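Local structure of sulfotransferase (3RNL) at residues Glu134-Ser139 / Glu148-Gln153. The protein probably transfers sulfo groups to an acceptor substrate, as a bacterial member of the sulfotransferase family, and binds magnesium ions. Sequence-based numbering, arbitrary orientation.
Sequences ERETLS and EERIRQ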
loop_
_atom_site.group_PDB
_atom_site.type_symbol
_atom_site.label_atom_id
_atom_site.label_comp_id
_atom_site.label_asym_id
_atom_site.label_seq_id
_atom_site.Cartn_x
_atom_site.Cartn_y
_atom_site.Cartn_z
ATOM N N GLU A 134 -11.670 13.456 11.678
ATOM C CA GLU A 134 -11.557 14.534 12.663
ATOM C C GLU A 134 -10.193 14.552 13.356
ATOM O O GLU A 134 -10.055 15.013 14.484
ATOM C CB GLU A 134 -12.710 14.465 13.667
ATOM C CG GLU A 134 -14.069 14.520 12.984
ATOM C CD GLU A 134 -15.203 14.816 13.940
ATOM O OE1 GLU A 134 -15.567 13.922 14.729
ATOM O OE2 GLU A 134 -15.732 15.947 13.898
ATOM N N ARG A 135 -9.191 14.010 12.676
ATOM C CA ARG A 135 -7.808 14.093 13.136
ATOM C C ARG A 135 -7.103 15.391 12.731
ATOM O O ARG A 135 -6.271 15.917 13.469
ATOM C CB ARG A 135 -7.049 12.855 12.659
ATOM C CG ARG A 135 -7.673 11.590 13.240
ATOM C CD ARG A 135 -7.232 10.323 12.532
ATOM N NE ARG A 135 -5.820 10.028 12.730
ATOM C CZ ARG A 135 -5.191 9.010 12.141
ATOM N NH1 ARG A 135 -5.859 8.196 11.332
ATOM N NH2 ARG A 135 -3.901 8.793 12.368
ATOM N N GLU A 136 -7.417 15.865 11.529
ATOM C CA GLU A 136 -6.828 17.091 10.983
ATOM C C GLU A 136 -7.901 18.161 10.809
ATOM O O GLU A 136 -8.935 17.898 10.190
ATOM C CB GLU A 136 -6.175 16.795 9.632
ATOM C CG GLU A 136 -5.589 18.028 8.936
ATOM C CD GLU A 136 -4.526 18.727 9.782
ATOM O OE1 GLU A 136 -4.888 19.411 10.766
ATOM O OE2 GLU A 136 -3.326 18.588 9.472
ATOM N N THR A 137 -7.735 19.312 11.459
ATOM C CA THR A 137 -8.624 20.441 11.208
ATOM C C THR A 137 -8.060 21.550 10.308
ATOM O O THR A 137 -8.779 22.471 9.935
ATOM C CB THR A 137 -9.041 21.087 12.535
ATOM O OG1 THR A 137 -7.860 21.466 13.253
ATOM C CG2 THR A 137 -9.847 20.101 13.370
ATOM N N LEU A 138 -6.779 21.451 9.973
ATOM C CA LEU A 138 -6.100 22.465 9.154
ATOM C C LEU A 138 -6.445 22.324 7.679
ATOM O O LEU A 138 -6.908 21.274 7.243
ATOM C CB LEU A 138 -4.579 22.404 9.336
ATOM C CG LEU A 138 -4.051 22.631 10.758
ATOM C CD1 LEU A 138 -2.567 22.290 10.819
ATOM C CD2 LEU A 138 -4.299 24.051 11.211
ATOM N N SER A 139 -6.197 23.382 6.914
ATOM C CA SER A 139 -6.279 23.296 5.464
ATOM C C SER A 139 -5.196 22.346 4.950
ATOM O O SER A 139 -4.227 22.051 5.650
ATOM C CB SER A 139 -6.061 24.668 4.837
ATOM O OG SER A 139 -4.719 25.100 5.035
ATOM N N GLU A 148 7.319 17.831 7.762
ATOM C CA GLU A 148 8.654 17.649 8.325
ATOM C C GLU A 148 8.626 17.548 9.852
ATOM O O GLU A 148 9.264 16.671 10.433
ATOM C CB GLU A 148 9.601 18.776 7.903
ATOM C CG GLU A 148 11.039 18.546 8.353
ATOM C CD GLU A 148 11.959 19.726 8.072
ATOM O OE1 GLU A 148 11.471 20.873 8.001
ATOM O OE2 GLU A 148 13.181 19.501 7.928
ATOM N N GLU A 149 7.886 18.444 10.499
ATOM C CA GLU A 149 7.819 18.438 11.961
ATOM C C GLU A 149 7.070 17.221 12.506
ATOM O O GLU A 149 7.367 16.741 13.597
ATOM C CB GLU A 149 7.207 19.737 12.501
ATOM C CG GLU A 149 5.710 19.893 12.274
ATOM C CD GLU A 149 5.104 21.025 13.097
ATOM O OE1 GLU A 149 5.532 21.223 14.253
ATOM O OE2 GLU A 149 4.198 21.718 12.586
ATOM N N ARG A 150 6.106 16.719 11.739
ATOM C CA ARG A 150 5.358 15.533 12.134
ATOM C C ARG A 150 6.186 14.269 11.969
ATOM O O ARG A 150 6.059 13.323 12.751
ATOM C CB ARG A 150 4.051 15.435 11.344
ATOM C CG ARG A 150 3.071 16.526 11.772
ATOM C CD ARG A 150 1.858 16.568 10.866
ATOM N NE ARG A 150 0.809 17.435 11.408
ATOM C CZ ARG A 150 -0.199 17.896 10.675
ATOM N NH1 ARG A 150 -0.264 17.584 9.387
ATOM N NH2 ARG A 150 -1.133 18.668 11.221
ATOM N N ILE A 151 7.052 14.249 10.965
ATOM C CA ILE A 151 7.978 13.128 10.846
ATOM C C ILE A 151 8.929 13.124 12.047
ATOM O O ILE A 151 9.162 12.075 12.659
ATOM C CB ILE A 151 8.759 13.164 9.518
ATOM C CG1 ILE A 151 7.798 12.912 8.342
ATOM C CG2 ILE A 151 9.868 12.114 9.535
ATOM C CD1 ILE A 151 8.446 13.041 6.963
ATOM N N ARG A 152 9.461 14.293 12.404
ATOM C CA ARG A 152 10.335 14.381 13.572
ATOM C C ARG A 152 9.632 13.957 14.860
ATOM O O ARG A 152 10.260 13.378 15.751
ATOM C CB ARG A 152 10.883 15.801 13.751
ATOM C CG ARG A 152 11.860 16.239 12.674
ATOM C CD ARG A 152 12.660 17.464 13.124
ATOM N NE ARG A 152 11.808 18.625 13.373
ATOM C CZ ARG A 152 11.506 19.538 12.455
ATOM N NH1 ARG A 152 10.724 20.562 12.767
ATOM N NH2 ARG A 152 11.985 19.430 11.224
ATOM N N GLN A 153 8.337 14.256 14.964
ATOM C CA GLN A 153 7.575 13.971 16.182
ATOM C C GLN A 153 6.992 12.552 16.213
ATOM O O GLN A 153 6.341 12.166 17.181
ATOM C CB GLN A 153 6.462 14.998 16.388
ATOM C CG GLN A 153 6.977 16.409 16.700
ATOM C CD GLN A 153 5.887 17.461 16.660
ATOM O OE1 GLN A 153 4.746 17.179 16.301
ATOM N NE2 GLN A 153 6.239 18.691 17.023
#
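Glu136 and Arg150 form a buried salt bridge among the helices beside the parallel sheet of this P-loop-type sulfotransferase fold, tying the loop after helix 119-132 to helix 147-152. The two backbones stay far apart, 12.3 Å between Glu136 CA and Arg150 CA, and the long side chains cover that distance. Arg150 is extended from CG to NE, whereas Glu136 has CG anti to the backbone N (chi1 177°) and bends at chi2, which carries its carboxylate to the arginine.

The ionic grip is forked and uneven. Arg150 NH2 donates to Glu136 OE2 at 2.8 Å, on the syn side but tilted out of the carboxylate plane, while the bond from Arg150 NH1 to the same OE2 is weak at 3.2 Å. Both nitrogens thus converge on one oxygen, with the planes of the two groups turned 41° apart. Ser143 OG, in helix 140-145, hydrogen-bonds to both Glu136 OE2 and Arg150 NH1. With Glu136 cut back to an alanine, the buried Arg150 charge is likely to lose its carboxylate mate and the Leu138 amide its side-chain acceptor.

The remaining contact is van der Waals: the Leu138 CD1 methyl lies 3.9 Å from Arg150 NH2, approaching the guanidinium obliquely. Within the loop, the other carboxylate oxygen ties the carboxylate to the backbone two residues on, as Leu138 N donates to Glu136 OE1 at 2.9 Å, nearly straight at 166° but from above the carboxylate plane.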